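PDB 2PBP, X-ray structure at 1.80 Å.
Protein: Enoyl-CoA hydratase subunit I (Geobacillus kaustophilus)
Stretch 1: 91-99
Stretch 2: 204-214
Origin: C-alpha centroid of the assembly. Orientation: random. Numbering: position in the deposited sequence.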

ATOM      1  N   LEU A  91      -5.979   9.309  18.374  1.00  9.64           N
ATOM      2  CA  LEU A  91      -4.842   9.649  17.528  1.00 11.09           C
ATOM      3  C   LEU A  91      -4.913   8.845  16.233  1.00 12.56           C
ATOM      4  O   LEU A  91      -4.557   9.339  15.161  1.00 14.87           O
ATOM      5  CB  LEU A  91      -3.524   9.354  18.255  1.00 10.10           C
ATOM      6  CG  LEU A  91      -3.157  10.283  19.416  1.00 13.22           C
ATOM      7  CD1 LEU A  91      -1.841   9.836  20.036  1.00 12.64           C
ATOM      8  CD2 LEU A  91      -3.043  11.718  18.910  1.00 16.83           C
ATOM      9  N   SER A  92      -5.395   7.611  16.343  1.00  9.70           N
ATOM     10  CA  SER A  92      -5.520   6.716  15.200  1.00 11.14           C
ATOM     11  C   SER A  92      -6.497   7.200  14.131  1.00 12.03           C
ATOM     12  O   SER A  92      -6.364   6.834  12.963  1.00 13.02           O
ATOM     13  CB  SER A  92      -5.961   5.325  15.665  1.00  9.63           C
ATOM     14  OG  SER A  92      -5.036   4.763  16.577  1.00 11.51           O
ATOM     15  N   ILE A  93      -7.476   8.016  14.517  1.00  9.88           N
ATOM     16  CA  ILE A  93      -8.461   8.488  13.551  1.00 11.49           C
ATOM     17  C   ILE A  93      -8.262   9.904  13.009  1.00 11.63           C
ATOM     18  O   ILE A  93      -9.153  10.450  12.359  1.00 10.72           O
ATOM     19  CB  ILE A  93      -9.895   8.371  14.116  1.00 10.69           C
ATOM     20  CG1 ILE A  93     -10.066   9.285  15.330  1.00 13.09           C
ATOM     21  CG2 ILE A  93     -10.180   6.926  14.486  1.00 14.49           C
ATOM     22  CD1 ILE A  93     -11.513   9.526  15.756  1.00 13.93           C
ATOM     23  N   VAL A  94      -7.104  10.496  13.280  1.00 10.46           N
ATOM     24  CA  VAL A  94      -6.804  11.834  12.772  1.00 11.13           C
ATOM     25  C   VAL A  94      -6.742  11.711  11.250  1.00  8.95           C
ATOM     26  O   VAL A  94      -6.042  10.849  10.720  1.00  9.92           O
ATOM     27  CB  VAL A  94      -5.459  12.340  13.327  1.00 13.39           C
ATOM     28  CG1 VAL A  94      -5.042  13.631  12.627  1.00 13.93           C
ATOM     29  CG2 VAL A  94      -5.588  12.573  14.825  1.00 12.98           C
ATOM     30  N   LYS A  95      -7.481  12.561  10.543  1.00  8.82           N
ATOM     31  CA  LYS A  95      -7.516  12.480   9.085  1.00  8.19           C
ATOM     32  C   LYS A  95      -6.447  13.266   8.344  1.00  7.28           C
ATOM     33  O   LYS A  95      -6.067  12.899   7.231  1.00  9.08           O
ATOM     34  CB  LYS A  95      -8.901  12.888   8.577  1.00 10.69           C
ATOM     35  CG  LYS A  95      -9.987  11.893   8.958  1.00 10.75           C
ATOM     36  CD  LYS A  95     -11.318  12.239   8.322  1.00 13.70           C
ATOM     37  CE  LYS A  95     -12.387  11.229   8.702  1.00 12.44           C
ATOM     38  NZ  LYS A  95     -12.041   9.854   8.250  1.00 12.81           N
ATOM     39  N   THR A  96      -5.960  14.335   8.955  1.00  6.76           N
ATOM     40  CA  THR A  96      -4.933  15.163   8.331  1.00  7.22           C
ATOM     41  C   THR A  96      -3.603  14.412   8.283  1.00  6.65           C
ATOM     42  O   THR A  96      -3.280  13.655   9.197  1.00  5.70           O
ATOM     43  CB  THR A  96      -4.735  16.473   9.121  1.00  9.10           C
ATOM     44  OG1 THR A  96      -5.975  17.195   9.163  1.00 10.48           O
ATOM     45  CG2 THR A  96      -3.670  17.340   8.470  1.00  6.27           C
ATOM     46  N   PRO A  97      -2.826  14.591   7.201  1.00  6.11           N
ATOM     47  CA  PRO A  97      -1.536  13.903   7.105  1.00  7.65           C
ATOM     48  C   PRO A  97      -0.658  14.216   8.317  1.00  8.37           C
ATOM     49  O   PRO A  97      -0.536  15.374   8.729  1.00  6.86           O
ATOM     50  CB  PRO A  97      -0.955  14.450   5.804  1.00  6.83           C
ATOM     51  CG  PRO A  97      -2.177  14.612   4.954  1.00  8.95           C
ATOM     52  CD  PRO A  97      -3.163  15.251   5.925  1.00  6.59           C
ATOM     53  N   MET A  98      -0.058  13.176   8.887  1.00  8.38           N
ATOM     54  CA  MET A  98       0.808  13.323  10.051  1.00  9.61           C
ATOM     55  C   MET A  98       2.170  12.689   9.831  1.00  8.01           C
ATOM     56  O   MET A  98       2.274  11.538   9.402  1.00  8.23           O
ATOM     57  CB  MET A  98       0.175  12.685  11.287  1.00 12.23           C
ATOM     58  CG  MET A  98      -0.813  13.559  12.020  1.00 19.11           C
ATOM     59  SD  MET A  98      -0.646  13.286  13.796  1.00 22.20           S
ATOM     60  CE  MET A  98      -1.112  11.553  13.902  1.00 19.43           C
ATOM     61  N   ILE A  99       3.214  13.449  10.143  1.00  6.85           N
ATOM     62  CA  ILE A  99       4.583  12.978   9.981  1.00  5.90           C
ATOM     63  C   ILE A  99       5.323  13.051  11.309  1.00  5.61           C
ATOM     64  O   ILE A  99       5.220  14.039  12.037  1.00  5.95           O
ATOM     65  CB  ILE A  99       5.357  13.846   8.964  1.00  5.29           C
ATOM     66  CG1 ILE A  99       4.634  13.848   7.616  1.00  6.90           C
ATOM     67  CG2 ILE A  99       6.794  13.324   8.820  1.00  6.00           C
ATOM     68  CD1 ILE A  99       4.152  12.530   7.053  1.00 13.93           C
ATOM     69  N   ALA A 204      -7.494  15.073  -1.704  1.00  5.44           N
ATOM     70  CA  ALA A 204      -6.905  13.868  -2.270  1.00  5.78           C
ATOM     71  C   ALA A 204      -6.032  13.175  -1.222  1.00  5.28           C
ATOM     72  O   ALA A 204      -6.123  11.961  -1.049  1.00  4.85           O
ATOM     73  CB  ALA A 204      -6.082  14.208  -3.519  1.00  5.51           C
ATOM     74  N   LEU A 205      -5.193  13.929  -0.510  1.00  4.54           N
ATOM     75  CA  LEU A 205      -4.345  13.304   0.508  1.00  4.50           C
ATOM     76  C   LEU A 205      -5.196  12.681   1.619  1.00  5.11           C
ATOM     77  O   LEU A 205      -4.902  11.592   2.111  1.00  4.80           O
ATOM     78  CB  LEU A 205      -3.376  14.320   1.125  1.00  4.50           C
ATOM     79  CG  LEU A 205      -2.348  14.995   0.213  1.00  4.76           C
ATOM     80  CD1 LEU A 205      -1.225  15.576   1.072  1.00  4.52           C
ATOM     81  CD2 LEU A 205      -1.779  13.995  -0.778  1.00  4.93           C
ATOM     82  N   ARG A 206      -6.260  13.382   1.996  1.00  3.78           N
ATOM     83  CA  ARG A 206      -7.172  12.941   3.045  1.00  5.96           C
ATOM     84  C   ARG A 206      -7.887  11.641   2.680  1.00  7.48           C
ATOM     85  O   ARG A 206      -7.890  10.685   3.460  1.00  4.29           O
ATOM     86  CB  ARG A 206      -8.203  14.042   3.306  1.00  6.32           C
ATOM     87  CG  ARG A 206      -9.259  13.756   4.374  1.00  7.47           C
ATOM     88  CD  ARG A 206     -10.339  14.832   4.264  1.00  9.19           C
ATOM     89  NE  ARG A 206     -11.411  14.751   5.254  1.00  7.23           N
ATOM     90  CZ  ARG A 206     -11.331  15.227   6.493  1.00  8.77           C
ATOM     91  NH1 ARG A 206     -10.217  15.814   6.912  1.00  7.66           N
ATOM     92  NH2 ARG A 206     -12.386  15.160   7.300  1.00  8.91           N
ATOM     93  N   LEU A 207      -8.487  11.606   1.496  1.00  5.86           N
ATOM     94  CA  LEU A 207      -9.216  10.422   1.056  1.00  5.93           C
ATOM     95  C   LEU A 207      -8.308   9.249   0.692  1.00  5.51           C
ATOM     96  O   LEU A 207      -8.712   8.090   0.798  1.00  3.90           O
ATOM     97  CB  LEU A 207     -10.152  10.780  -0.104  1.00  5.67           C
ATOM     98  CG  LEU A 207     -11.520  11.320   0.356  1.00  8.61           C
ATOM     99  CD1 LEU A 207     -11.329  12.464   1.349  1.00  8.18           C
ATOM    100  CD2 LEU A 207     -12.335  11.780  -0.846  1.00  7.42           C
ATOM    101  N   ILE A 208      -7.086   9.543   0.257  1.00  3.78           N
ATOM    102  CA  ILE A 208      -6.139   8.478  -0.063  1.00  6.27           C
ATOM    103  C   ILE A 208      -5.758   7.809   1.254  1.00  6.18           C
ATOM    104  O   ILE A 208      -5.688   6.580   1.353  1.00  3.65           O
ATOM    105  CB  ILE A 208      -4.849   9.028  -0.737  1.00  6.67           C
ATOM    106  CG1 ILE A 208      -5.101   9.272  -2.228  1.00 10.65           C
ATOM    107  CG2 ILE A 208      -3.694   8.049  -0.525  1.00  4.96           C
ATOM    108  CD1 ILE A 208      -5.491   8.046  -3.096  1.00 13.93           C
ATOM    109  N   LYS A 209      -5.508   8.635   2.265  1.00  6.21           N
ATOM    110  CA  LYS A 209      -5.141   8.135   3.579  1.00  5.59           C
ATOM    111  C   LYS A 209      -6.257   7.246   4.134  1.00  6.04           C
ATOM    112  O   LYS A 209      -5.984   6.186   4.700  1.00  5.48           O
ATOM    113  CB  LYS A 209      -4.863   9.306   4.530  1.00  6.35           C
ATOM    114  CG  LYS A 209      -4.600   8.886   5.967  1.00  8.82           C
ATOM    115  CD  LYS A 209      -4.163  10.068   6.825  1.00  5.45           C
ATOM    116  CE  LYS A 209      -4.165   9.687   8.295  1.00  9.14           C
ATOM    117  NZ  LYS A 209      -3.609  10.769   9.162  1.00  6.33           N
ATOM    118  N   GLU A 210      -7.509   7.673   3.974  1.00  4.34           N
ATOM    119  CA  GLU A 210      -8.633   6.878   4.464  1.00  6.10           C
ATOM    120  C   GLU A 210      -8.657   5.521   3.775  1.00  4.61           C
ATOM    121  O   GLU A 210      -8.877   4.492   4.414  1.00  6.18           O
ATOM    122  CB  GLU A 210      -9.970   7.569   4.195  1.00  7.71           C
ATOM    123  CG  GLU A 210     -10.181   8.878   4.911  1.00 12.01           C
ATOM    124  CD  GLU A 210     -11.596   9.390   4.720  1.00 18.01           C
ATOM    125  OE1 GLU A 210     -12.117   9.265   3.591  1.00 17.20           O
ATOM    126  OE2 GLU A 210     -12.182   9.915   5.690  1.00 20.55           O
ATOM    127  N   ALA A 211      -8.443   5.528   2.463  1.00  6.32           N
ATOM    128  CA  ALA A 211      -8.445   4.290   1.692  1.00  6.05           C
ATOM    129  C   ALA A 211      -7.320   3.371   2.160  1.00  7.15           C
ATOM    130  O   ALA A 211      -7.518   2.168   2.316  1.00  5.63           O
ATOM    131  CB  ALA A 211      -8.292   4.599   0.204  1.00  6.34           C
ATOM    132  N   VAL A 212      -6.139   3.940   2.389  1.00  5.43           N
ATOM    133  CA  VAL A 212      -5.007   3.146   2.845  1.00  6.04           C
ATOM    134  C   VAL A 212      -5.290   2.542   4.219  1.00  8.09           C
ATOM    135  O   VAL A 212      -4.892   1.412   4.499  1.00  8.57           O
ATOM    136  CB  VAL A 212      -3.715   3.996   2.902  1.00  2.66           C
ATOM    137  CG1 VAL A 212      -2.601   3.220   3.595  1.00  5.71           C
ATOM    138  CG2 VAL A 212      -3.292   4.367   1.492  1.00  3.70           C
ATOM    139  N   GLN A 213      -5.989   3.289   5.071  1.00 10.14           N
ATOM    140  CA  GLN A 213      -6.318   2.796   6.404  1.00 12.98           C
ATOM    141  C   GLN A 213      -7.178   1.536   6.273  1.00 13.10           C
ATOM    142  O   GLN A 213      -7.008   0.580   7.026  1.00 14.67           O
ATOM    143  CB  GLN A 213      -7.094   3.849   7.209  1.00 16.70           C
ATOM    144  CG  GLN A 213      -6.493   5.255   7.242  1.00 24.31           C
ATOM    145  CD  GLN A 213      -5.040   5.298   7.691  1.00 25.24           C
ATOM    146  OE1 GLN A 213      -4.121   5.139   6.884  1.00 23.43           O
ATOM    147  NE2 GLN A 213      -4.828   5.515   8.986  1.00 24.58           N
ATOM    148  N   LYS A 214      -8.099   1.540   5.313  1.00 12.74           N
ATOM    149  CA  LYS A 214      -8.969   0.389   5.093  1.00 12.06           C
ATOM    150  C   LYS A 214      -8.176  -0.775   4.494  1.00 11.81           C
ATOM    151  O   LYS A 214      -8.423  -1.934   4.820  1.00 11.70           O
ATOM    152  CB  LYS A 214     -10.122   0.755   4.148  1.00 13.32           C
ATOM    153  CG  LYS A 214     -10.864   2.047   4.501  1.00 13.91           C
ATOM    154  CD  LYS A 214     -11.389   2.037   5.929  1.00 15.79           C
ATOM    155  CE  LYS A 214     -12.184   3.303   6.235  1.00 14.82           C
ATOM    156  NZ  LYS A 214     -12.525   3.402   7.682  1.00 16.97           N
TER
HETATM  157  O   HOH W   1      -3.374   6.320  11.597  1.00 31.78           O
HETATM  158  O   HOH W   2      -7.644  10.714   6.227  1.00  5.89           O
HETATM  159  O   HOH W   3      -7.488  16.114   6.305  1.00 11.54           O

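Stretch 2 is helix throughout, from Ala204 to Lys214, its backbone held by i to i+4 hydrogen bonds such as Lys209 N to Leu205 O at 3.0 Å and Glu210 N to Arg206 O at 3.1 Å. Stretch 1 is less regular. It comes out of a helix, keeps one weak backbone hydrogen bond from Val94 N to Leu91 O (3.4 Å), runs through a loop and enters a strand at Met98. The backbones come nearest at Lys95 and Arg206, whose CA atoms are 6.1 Å apart. That gap admits a water, water 2, which donates to both Lys95 O (2.9 Å) and Arg206 O (2.8 Å). The loop carbonyl is thus tied to a helix carbonyl that already accepts from Glu210 N, and two acceptors that could not bond each other directly are joined.

The central rule of the contact is a lysine that satisfies a loop. Lys209 points its CA-to-CB bond toward stretch 1 and is fully extended, all four chi angles near t, so that the buried chain carries its ammonium to the loop backbone. There NZ donates to Val94 O and to Thr96 O, each at 2.9 Å, and it has a further hydrogen bond elsewhere in the structure. The intervening carbonyl is not part of this pair: Lys95 O lies 3.4 Å from Lys209 CD, beside the aliphatic part of the chain, and is served by water 2 instead. One side chain therefore pins the loop on both sides of Lys95 in sequence.

Lys95 answers from the loop, also pointing toward its partner stretch. Its NZ forms a salt bridge with Glu210 OE2, a short hydrogen bond of 2.6 Å. Glu210 starts sideways, but its end comes nearer, while its OE1 is hydrogen-bonded elsewhere in the structure. On the way, the methylene chain of Lys95 covers one face of the Arg206 guanidinium, with CD 3.3 Å from NH2. The lysine thus serves as packing along its length and as a charge at its tip, and it gives up more surface to the other stretch than any other residue here. Arg206 NH1 in turn donates to water 3 (2.8 Å), which reaches Thr96 OG1 through a weak bond of 3.4 Å.

Apolar packing is modest: Pro97 CG rests 4.0 Å from Leu205 CB, both residues buried. Toward the Lys214 end of the stretch, water 1 links Ser92 O (3.3 Å) with Gln213 NE2 (3.1 Å), both bonds weak.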